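Long-range contacts in mandelate racemase/muconate lactonizing protein (PDB 3V5C), which probably dehydrates galacturonate, acting as a magnesium-dependent lyase of the enolase superfamily: residues Y131-Y136 with H166-V171; I190-S195 with A222-V227; I204-N209 with V227-L232. The protein carries 1 engineered substitution. All blocks are in the same frame, centred on the assembly; numbering follows the deposited sequence.

Contact 1: Y131-Y136 with H166-V171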
loop_
_atom_site.group_PDB
_atom_site.type_symbol
_atom_site.label_atom_id
_atom_site.label_comp_id
_atom_site.label_asym_id
_atom_site.label_seq_id
_atom_site.Cartn_x
_atom_site.Cartn_y
_atom_site.Cartn_z
ATOM N N TYR A 131 -3.286 -8.936 -1.923
ATOM C CA TYR A 131 -2.280 -9.853 -2.429
ATOM C C TYR A 131 -1.086 -9.882 -1.512
ATOM O O TYR A 131 -0.821 -8.949 -0.762
ATOM C CB TYR A 131 -1.839 -9.515 -3.874
ATOM C CG TYR A 131 -1.026 -8.235 -4.061
ATOM C CD1 TYR A 131 0.325 -8.184 -3.729
ATOM C CD2 TYR A 131 -1.605 -7.100 -4.608
ATOM C CE1 TYR A 131 1.069 -7.040 -3.923
ATOM C CE2 TYR A 131 -0.866 -5.943 -4.819
ATOM C CZ TYR A 131 0.469 -5.913 -4.461
ATOM O OH TYR A 131 1.222 -4.783 -4.652
ATOM N N ASP A 132 -0.388 -11.009 -1.553
ATOM C CA ASP A 132 0.743 -11.253 -0.691
ATOM C C ASP A 132 1.976 -10.660 -1.348
ATOM O O ASP A 132 2.423 -11.155 -2.383
ATOM C CB ASP A 132 0.895 -12.768 -0.535
ATOM C CG ASP A 132 2.024 -13.156 0.385
ATOM O OD1 ASP A 132 2.806 -12.283 0.802
ATOM O OD2 ASP A 132 2.149 -14.369 0.673
ATOM N N THR A 133 2.536 -9.608 -0.743
ATOM C CA THR A 133 3.668 -8.899 -1.345
ATOM C C THR A 133 5.054 -9.366 -0.855
ATOM O O THR A 133 6.072 -8.774 -1.218
ATOM C CB THR A 133 3.508 -7.373 -1.090
ATOM O OG1 THR A 133 4.298 -6.632 -2.031
ATOM C CG2 THR A 133 3.930 -7.022 0.331
ATOM N N SER A 134 5.094 -10.460 -0.084
ATOM C CA SER A 134 6.286 -10.809 0.697
ATOM C C SER A 134 7.280 -11.739 -0.004
ATOM O O SER A 134 8.206 -12.229 0.640
ATOM C CB SER A 134 5.874 -11.458 2.036
ATOM O OG SER A 134 5.266 -12.728 1.831
ATOM N N LEU A 135 7.085 -11.993 -1.289
ATOM C CA LEU A 135 7.930 -12.958 -2.004
ATOM C C LEU A 135 9.193 -12.297 -2.592
ATOM O O LEU A 135 9.283 -12.065 -3.790
ATOM C CB LEU A 135 7.098 -13.692 -3.058
ATOM C CG LEU A 135 5.908 -14.481 -2.504
ATOM C CD1 LEU A 135 5.046 -15.087 -3.630
ATOM C CD2 LEU A 135 6.393 -15.564 -1.565
ATOM N N TYR A 136 10.138 -11.972 -1.708
ATOM C CA TYR A 136 11.408 -11.341 -2.042
ATOM C C TYR A 136 12.429 -12.361 -2.579
ATOM O O TYR A 136 12.060 -13.503 -2.855
ATOM C CB TYR A 136 11.934 -10.535 -0.831
ATOM C CG TYR A 136 11.251 -9.176 -0.753
ATOM C CD1 TYR A 136 9.870 -9.087 -0.579
ATOM C CD2 TYR A 136 11.973 -7.999 -0.912
ATOM C CE1 TYR A 136 9.226 -7.856 -0.562
ATOM C CE2 TYR A 136 11.331 -6.762 -0.893
ATOM C CZ TYR A 136 9.967 -6.707 -0.713
ATOM O OH TYR A 136 9.345 -5.476 -0.713
ATOM N N HIS A 166 -3.530 -14.470 -3.929
ATOM C CA HIS A 166 -2.874 -13.707 -4.991
ATOM C C HIS A 166 -1.509 -13.292 -4.519
ATOM O O HIS A 166 -1.332 -12.971 -3.337
ATOM C CB HIS A 166 -3.723 -12.478 -5.299
ATOM C CG HIS A 166 -5.171 -12.806 -5.447
ATOM N ND1 HIS A 166 -5.636 -13.659 -6.424
ATOM C CD2 HIS A 166 -6.254 -12.434 -4.724
ATOM C CE1 HIS A 166 -6.943 -13.790 -6.306
ATOM N NE2 HIS A 166 -7.347 -13.049 -5.290
ATOM N N PHE A 167 -0.550 -13.261 -5.444
ATOM C CA PHE A 167 0.848 -13.146 -5.047
ATOM C C PHE A 167 1.644 -12.228 -5.954
ATOM O O PHE A 167 1.546 -12.325 -7.170
ATOM C CB PHE A 167 1.497 -14.536 -5.030
ATOM C CG PHE A 167 0.824 -15.500 -4.092
ATOM C CD1 PHE A 167 -0.227 -16.298 -4.534
ATOM C CD2 PHE A 167 1.225 -15.585 -2.762
ATOM C CE1 PHE A 167 -0.878 -17.195 -3.644
ATOM C CE2 PHE A 167 0.588 -16.470 -1.873
ATOM C CZ PHE A 167 -0.462 -17.269 -2.319
ATOM N N LYS A 168 2.454 -11.364 -5.345
ATOM C CA LYS A 168 3.373 -10.533 -6.112
ATOM C C LYS A 168 4.776 -11.039 -5.882
ATOM O O LYS A 168 5.264 -11.096 -4.756
ATOM C CB LYS A 168 3.277 -9.049 -5.746
ATOM C CG LYS A 168 4.104 -8.185 -6.710
ATOM C CD LYS A 168 3.724 -6.709 -6.629
ATOM C CE LYS A 168 4.374 -6.032 -5.422
ATOM N NZ LYS A 168 3.989 -4.550 -5.397
ATOM N N ILE A 169 5.422 -11.397 -6.979
ATOM C CA ILE A 169 6.715 -12.039 -6.946
ATOM C C ILE A 169 7.792 -11.054 -7.371
ATOM O O ILE A 169 7.691 -10.445 -8.425
ATOM C CB ILE A 169 6.718 -13.234 -7.909
ATOM C CG1 ILE A 169 5.592 -14.207 -7.537
ATOM C CG2 ILE A 169 8.094 -13.914 -7.873
ATOM C CD1 ILE A 169 5.166 -15.112 -8.681
ATOM N N LYS A 170 8.800 -10.857 -6.527
ATOM C CA LYS A 170 9.924 -10.033 -6.922
ATOM C C LYS A 170 10.714 -10.739 -8.012
ATOM O O LYS A 170 11.004 -11.934 -7.896
ATOM C CB LYS A 170 10.819 -9.707 -5.728
ATOM C CG LYS A 170 10.155 -8.814 -4.676
ATOM C CD LYS A 170 10.063 -7.386 -5.203
ATOM C CE LYS A 170 9.490 -6.440 -4.166
ATOM N NZ LYS A 170 8.021 -6.378 -4.291
ATOM N N VAL A 171 11.043 -10.004 -9.070
ATOM C CA VAL A 171 11.936 -10.513 -10.105
ATOM C C VAL A 171 13.032 -9.465 -10.359
ATOM O O VAL A 171 13.082 -8.434 -9.684
ATOM C CB VAL A 171 11.172 -10.898 -11.397
ATOM C CG1 VAL A 171 10.131 -11.973 -11.094
ATOM C CG2 VAL A 171 10.505 -9.649 -12.023
HETATM O O HOH W 1 6.909 -5.520 -1.859
HETATM O O HOH W 2 6.518 -8.593 -3.988
HETATM O O HOH W 3 10.750 -13.753 -5.730
#

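Contact 2: I190-S195 with A222-V227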
loop_
_atom_site.group_PDB
_atom_site.type_symbol
_atom_site.label_atom_id
_atom_site.label_comp_id
_atom_site.label_asym_id
_atom_site.label_seq_id
_atom_site.Cartn_x
_atom_site.Cartn_y
_atom_site.Cartn_z
ATOM N N ILE A 190 11.006 -19.348 -10.977
ATOM C CA ILE A 190 10.296 -19.035 -9.739
ATOM C C ILE A 190 8.851 -18.616 -10.010
ATOM O O ILE A 190 7.919 -19.055 -9.332
ATOM C CB ILE A 190 11.048 -17.959 -8.928
ATOM C CG1 ILE A 190 12.331 -18.559 -8.342
ATOM C CG2 ILE A 190 10.153 -17.382 -7.826
ATOM C CD1 ILE A 190 13.275 -17.563 -7.705
ATOM N N VAL A 191 8.656 -17.741 -10.982
ATOM C CA VAL A 191 7.312 -17.332 -11.312
ATOM C C VAL A 191 6.451 -18.520 -11.724
ATOM O O VAL A 191 5.335 -18.665 -11.255
ATOM C CB VAL A 191 7.299 -16.247 -12.371
ATOM C CG1 VAL A 191 5.850 -15.927 -12.744
ATOM C CG2 VAL A 191 8.011 -14.998 -11.831
ATOM N N ARG A 192 6.984 -19.383 -12.580
ATOM C CA ARG A 192 6.266 -20.596 -12.954
ATOM C C ARG A 192 5.894 -21.409 -11.719
ATOM O O ARG A 192 4.761 -21.865 -11.578
ATOM C CB ARG A 192 7.132 -21.481 -13.855
ATOM C CG ARG A 192 7.426 -20.934 -15.220
ATOM C CD ARG A 192 8.048 -22.024 -16.098
ATOM N NE ARG A 192 8.165 -21.593 -17.485
ATOM C CZ ARG A 192 7.127 -21.460 -18.304
ATOM N NH1 ARG A 192 5.904 -21.732 -17.869
ATOM N NH2 ARG A 192 7.308 -21.061 -19.555
ATOM N N GLY A 193 6.870 -21.600 -10.838
ATOM C CA GLY A 193 6.673 -22.410 -9.645
ATOM C C GLY A 193 5.551 -21.882 -8.770
ATOM O O GLY A 193 4.713 -22.630 -8.282
ATOM N N ILE A 194 5.530 -20.572 -8.559
ATOM C CA ILE A 194 4.486 -19.991 -7.721
ATOM C C ILE A 194 3.111 -20.075 -8.383
ATOM O O ILE A 194 2.117 -20.345 -7.717
ATOM C CB ILE A 194 4.858 -18.565 -7.302
ATOM C CG1 ILE A 194 6.036 -18.651 -6.328
ATOM C CG2 ILE A 194 3.655 -17.865 -6.649
ATOM C CD1 ILE A 194 6.841 -17.386 -6.207
ATOM N N SER A 195 3.065 -19.862 -9.693
ATOM C CA SER A 195 1.845 -20.059 -10.474
ATOM C C SER A 195 1.217 -21.429 -10.209
ATOM O O SER A 195 -0.000 -21.552 -10.053
ATOM C CB SER A 195 2.150 -19.911 -11.963
ATOM O OG SER A 195 1.024 -20.241 -12.756
ATOM N N ALA A 222 7.662 -13.424 -22.660
ATOM C CA ALA A 222 7.496 -14.474 -23.658
ATOM C C ALA A 222 7.663 -15.837 -22.997
ATOM O O ALA A 222 6.846 -16.733 -23.210
ATOM C CB ALA A 222 8.474 -14.292 -24.817
ATOM N N ALA A 223 8.704 -15.986 -22.179
ATOM C CA ALA A 223 8.946 -17.258 -21.503
ATOM C C ALA A 223 7.727 -17.648 -20.674
ATOM O O ALA A 223 7.392 -18.829 -20.573
ATOM C CB ALA A 223 10.195 -17.177 -20.638
ATOM N N LEU A 224 7.045 -16.654 -20.119
ATOM C CA LEU A 224 5.876 -16.884 -19.276
ATOM C C LEU A 224 4.540 -16.807 -20.025
ATOM O O LEU A 224 3.505 -16.604 -19.406
ATOM C CB LEU A 224 5.877 -15.943 -18.068
ATOM C CG LEU A 224 7.071 -16.098 -17.114
ATOM C CD1 LEU A 224 7.184 -14.911 -16.181
ATOM C CD2 LEU A 224 6.973 -17.397 -16.299
ATOM N N SER A 225 4.577 -16.992 -21.344
ATOM C CA SER A 225 3.368 -16.969 -22.177
ATOM C C SER A 225 2.293 -17.914 -21.657
ATOM O O SER A 225 1.105 -17.574 -21.640
ATOM C CB SER A 225 3.705 -17.369 -23.611
ATOM O OG SER A 225 4.463 -16.360 -24.254
ATOM N N ASP A 226 2.720 -19.106 -21.249
ATOM C CA ASP A 226 1.790 -20.143 -20.809
ATOM C C ASP A 226 1.333 -19.916 -19.376
ATOM O O ASP A 226 0.549 -20.688 -18.832
ATOM C CB ASP A 226 2.407 -21.539 -20.955
ATOM C CG ASP A 226 3.851 -21.608 -20.468
ATOM O OD1 ASP A 226 4.363 -20.616 -19.898
ATOM O OD2 ASP A 226 4.481 -22.674 -20.656
ATOM N N VAL A 227 1.831 -18.849 -18.767
ATOM C CA VAL A 227 1.471 -18.515 -17.405
ATOM C C VAL A 227 0.596 -17.279 -17.431
ATOM O O VAL A 227 0.902 -16.312 -18.119
ATOM C CB VAL A 227 2.721 -18.195 -16.568
ATOM C CG1 VAL A 227 2.324 -17.628 -15.229
ATOM C CG2 VAL A 227 3.600 -19.426 -16.413
#

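Contact 3: I204-N209 with V227-L232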
loop_
_atom_site.group_PDB
_atom_site.type_symbol
_atom_site.label_atom_id
_atom_site.label_comp_id
_atom_site.label_asym_id
_atom_site.label_seq_id
_atom_site.Cartn_x
_atom_site.Cartn_y
_atom_site.Cartn_z
ATOM N N ILE A 204 -1.295 -13.665 -10.326
ATOM C CA ILE A 204 0.140 -13.547 -10.131
ATOM C C ILE A 204 0.609 -12.213 -10.687
ATOM O O ILE A 204 0.281 -11.861 -11.816
ATOM C CB ILE A 204 0.878 -14.668 -10.890
ATOM C CG1 ILE A 204 0.442 -16.033 -10.358
ATOM C CG2 ILE A 204 2.385 -14.489 -10.793
ATOM C CD1 ILE A 204 0.767 -16.232 -8.904
ATOM N N MET A 205 1.359 -11.467 -9.881
ATOM C CA MET A 205 1.964 -10.217 -10.327
ATOM C C MET A 205 3.481 -10.325 -10.219
ATOM O O MET A 205 3.993 -11.050 -9.364
ATOM C CB MET A 205 1.461 -9.039 -9.482
ATOM C CG MET A 205 -0.026 -8.727 -9.632
ATOM S SD MET A 205 -1.125 -9.919 -8.833
ATOM C CE MET A 205 -0.763 -9.645 -7.106
ATOM N N ILE A 206 4.205 -9.618 -11.083
ATOM C CA ILE A 206 5.653 -9.573 -10.965
ATOM C C ILE A 206 6.179 -8.146 -10.849
ATOM O O ILE A 206 5.654 -7.239 -11.467
ATOM C CB ILE A 206 6.371 -10.372 -12.079
ATOM C CG1 ILE A 206 6.106 -9.782 -13.466
ATOM C CG2 ILE A 206 5.935 -11.853 -12.033
ATOM C CD1 ILE A 206 6.897 -10.521 -14.583
ATOM N N ASP A 207 7.224 -7.962 -10.047
ATOM C CA ASP A 207 7.745 -6.643 -9.719
ATOM C C ASP A 207 9.250 -6.722 -9.875
ATOM O O ASP A 207 9.905 -7.443 -9.119
ATOM C CB ASP A 207 7.320 -6.276 -8.282
ATOM C CG ASP A 207 7.923 -4.968 -7.761
ATOM O OD1 ASP A 207 8.556 -4.202 -8.524
ATOM O OD2 ASP A 207 7.705 -4.679 -6.553
ATOM N N ALA A 208 9.788 -5.982 -10.848
ATOM C CA ALA A 208 11.223 -6.016 -11.143
ATOM C C ALA A 208 12.031 -4.955 -10.402
ATOM O O ALA A 208 13.252 -4.957 -10.475
ATOM C CB ALA A 208 11.478 -5.898 -12.645
ATOM N N ASN A 209 11.360 -4.073 -9.657
ATOM C CA ASN A 209 12.044 -2.938 -9.050
ATOM C C ASN A 209 13.019 -2.299 -10.035
ATOM O O ASN A 209 14.154 -1.962 -9.687
ATOM C CB ASN A 209 12.732 -3.330 -7.740
ATOM C CG ASN A 209 11.745 -3.559 -6.638
ATOM O OD1 ASN A 209 11.401 -4.694 -6.330
ATOM N ND2 ASN A 209 11.247 -2.461 -6.037
ATOM N N VAL A 227 1.831 -18.849 -18.767
ATOM C CA VAL A 227 1.471 -18.515 -17.405
ATOM C C VAL A 227 0.596 -17.279 -17.431
ATOM O O VAL A 227 0.902 -16.312 -18.119
ATOM C CB VAL A 227 2.721 -18.195 -16.568
ATOM C CG1 VAL A 227 2.324 -17.628 -15.229
ATOM C CG2 VAL A 227 3.600 -19.426 -16.413
ATOM N N ASN A 228 -0.497 -17.299 -16.687
ATOM C CA ASN A 228 -1.356 -16.125 -16.655
ATOM C C ASN A 228 -0.795 -15.141 -15.643
ATOM O O ASN A 228 -0.732 -15.434 -14.452
ATOM C CB ASN A 228 -2.807 -16.502 -16.349
ATOM C CG ASN A 228 -3.410 -17.409 -17.412
ATOM O OD1 ASN A 228 -3.935 -18.481 -17.105
ATOM N ND2 ASN A 228 -3.329 -16.985 -18.672
ATOM N N LEU A 229 -0.333 -14.002 -16.145
ATOM C CA LEU A 229 0.244 -12.947 -15.324
ATOM C C LEU A 229 -0.751 -11.806 -15.310
ATOM O O LEU A 229 -1.193 -11.347 -16.366
ATOM C CB LEU A 229 1.547 -12.443 -15.941
ATOM C CG LEU A 229 2.739 -13.396 -15.958
ATOM C CD1 LEU A 229 3.872 -12.729 -16.702
ATOM C CD2 LEU A 229 3.150 -13.722 -14.528
ATOM N N TYR A 230 -1.085 -11.333 -14.117
ATOM C CA TYR A 230 -2.068 -10.273 -13.975
ATOM C C TYR A 230 -1.473 -8.905 -14.285
ATOM O O TYR A 230 -2.045 -8.143 -15.057
ATOM C CB TYR A 230 -2.684 -10.301 -12.577
ATOM C CG TYR A 230 -3.848 -9.351 -12.427
ATOM C CD1 TYR A 230 -5.050 -9.601 -13.068
ATOM C CD2 TYR A 230 -3.741 -8.207 -11.663
ATOM C CE1 TYR A 230 -6.110 -8.729 -12.953
ATOM C CE2 TYR A 230 -4.797 -7.331 -11.538
ATOM C CZ TYR A 230 -5.977 -7.603 -12.188
ATOM O OH TYR A 230 -7.046 -6.750 -12.058
ATOM N N TRP A 231 -0.355 -8.567 -13.639
ATOM C CA TRP A 231 0.367 -7.364 -14.039
ATOM C C TRP A 231 1.876 -7.450 -13.893
ATOM O O TRP A 231 2.412 -8.318 -13.175
ATOM C CB TRP A 231 -0.184 -6.122 -13.331
ATOM C CG TRP A 231 0.237 -5.820 -11.901
ATOM C CD1 TRP A 231 1.503 -5.819 -11.366
ATOM C CD2 TRP A 231 -0.629 -5.344 -10.863
ATOM N NE1 TRP A 231 1.459 -5.412 -10.050
ATOM C CE2 TRP A 231 0.166 -5.110 -9.722
ATOM C CE3 TRP A 231 -2.010 -5.125 -10.784
ATOM C CZ2 TRP A 231 -0.381 -4.678 -8.495
ATOM C CZ3 TRP A 231 -2.552 -4.677 -9.566
ATOM C CH2 TRP A 231 -1.735 -4.455 -8.452
ATOM N N LEU A 232 2.526 -6.558 -14.631
ATOM C CA LEU A 232 3.958 -6.338 -14.594
ATOM C C LEU A 232 4.230 -4.965 -14.011
ATOM O O LEU A 232 3.847 -3.946 -14.597
ATOM C CB LEU A 232 4.504 -6.385 -16.020
ATOM C CG LEU A 232 5.925 -5.862 -16.240
ATOM C CD1 LEU A 232 6.927 -6.792 -15.609
ATOM C CD2 LEU A 232 6.216 -5.709 -17.727
HETATM O O HOH W 4 -2.439 -14.253 -12.913
#

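Contact 1: Y131-Y136 with H166-V171
With Tyr131 CG held between its backbone N and carbonyl carbon (chi1 69°) and Lys168 CG anti to its own N (chi1 -172°), the two side chains meet on one face of a parallel strand pair. Lys168 CB passes 3.5 Å from Tyr131 CE1, and NZ donates a 2.9 Å hydrogen bond to Tyr131 OH. A lysine suits the spot because the same ammonium also forms salt bridges to Glu233 and Glu336. Two residues on, chi2 of Lys170 (-74°) turns CD aside. Lys170 CE lies over a face of the Tyr136 ring, 3.9 Å from the centroid, in a CH-pi contact. Lys170 NZ, salt-bridged to Asp207, donates to two waters, one of which also gives a proton to Thr133 OG1, itself hydrogen-bonded to Glu336. The Lys-Ile-Lys spacing recalls the Lys-x-Lys pattern of the enolase superfamily. Straight backbone bonds, such as Lys168 N to Asp132 O at 3.0 Å, register the strands. Apolar side chains suit the other face, packed under helices: Leu135 CD1 lies 3.9 Å from Phe167 CB. Helices 145-161 and 180-198 cover that face, while strands 204-207 and 335-337 extend the barrel sheet beyond the pair.

Contact 2: I190-S195 with A222-V227
Asp226 OD1 is gripped by both terminal nitrogens of Arg192, in a salt bridge that ties helix 180-198 to the turn that follows helix 214-223, the next outer helix of the TIM-type beta/alpha barrel. Arg192 NH1 lies 2.8 Å from Asp226 OD1, approaching from above the carboxylate plane, whereas Arg192 NH2 reaches the same OD1 at 3.0 Å on its syn lone pair. Both bonds stay near the guanidinium plane, which stands 88° to the carboxylate. Asp226 CG sits between its backbone N and carbonyl carbon (chi1 44°), at an exposed position of the turn where an acidic residue can face a long, extended arginine. Arg192 is modelled in two conformers, and the salt bridge belongs to the one described.

Beneath this polar rim the contact is apolar. Leu224 crosses Val191 at about a right angle, with its CD1 3.8 Å from Val191 CG1, while the other branch, CD2, lies 3.7 Å from Arg192 CG, against the aliphatic part of the arginine. An alanine at Leu224 would probably open a gap beside Val191 and leave Arg192 CG without its apolar neighbour.

The loop is shaped by its own bonds. Ser225 OG donates to Ala222 O at 2.6 Å, on a lone pair in the carbonyl plane, and the small hydroxyl thereby joins the Ser225 backbone N on one carbonyl at the helix end. A type I beta turn from Leu224 to Val227 follows, closed by Val227 N to Leu224 O at 2.9 Å. That turn brings the branched Val227 back against the helix: its CG2 approaches Arg192 NH1, and its CG1 rests 3.8 Å from Ser195 OG.

Contact 3: I204-N209 with V227-L232
Met205 sets CG over one face of the Trp231 indole where strands 204-207 and 231-233 run parallel, joined through helix 214-223 in a beta-alpha-beta unit of the barrel. This is the tight part: Met205 CG is 3.5 Å from the centroid of the tryptophan five-membered ring, only 2° off its normal. In the conformer given, one of two modelled for Met205, SD also forms a Met-aromatic contact with the six-membered ring of Trp231, its centroid 5.1 Å away. An unbranched, flexible side chain suits this place because CG can settle on the indole while SD turns on toward Tyr230 CB. The indole NE1 is taken by Glu233.

The opposite face of the pair is aliphatic. Ile206 CG1 meets Leu232 CD1 at 3.8 Å, and Ile204 CG2 meets Leu229 CD2 at 3.9 Å; branched side chains fill this layer, where Ile206 also packs on Val191 of helix 180-198. The backbone adds two bonds, Ile206 N to Trp231 O at 3.0 Å and Tyr230 N to Ile204 O at 2.7 Å. Trp231 N is buried without a partner, Ile204 O being bonded to Tyr230 N instead.

Toward Asn228, in the loop that leads into the second strand, the contact loosens. Asn228, an exposed amide well suited to solvent, turns its side chain outward, and a water bridges the two backbones: it accepts from Ile204 N at 2.9 Å and donates to Asn228 O at 2.6 Å.

Following the chain from the N terminus, contact 1 comes first: strand 126-135 leads through helix 145-161 to strand 167-170, and the loop closes before the other two contacts open. Helix 180-198 then begins contact 2 and strand 204-207 begins contact 3. Residues 222-227 close the first of these, and residues 227-232 at once close the second, so contacts 2 and 3 cross and share Val227. Strands 167-170 and 204-207 are neighbours in the barrel sheet, joined by a probable Ile169 N to Met205 O hydrogen bond. Helix 180-198 packs on the sheet from outside, joining contact 2 to the other two, with Ile194 against Ile169 of contact 1 and Val191 against Ile206 of contact 3.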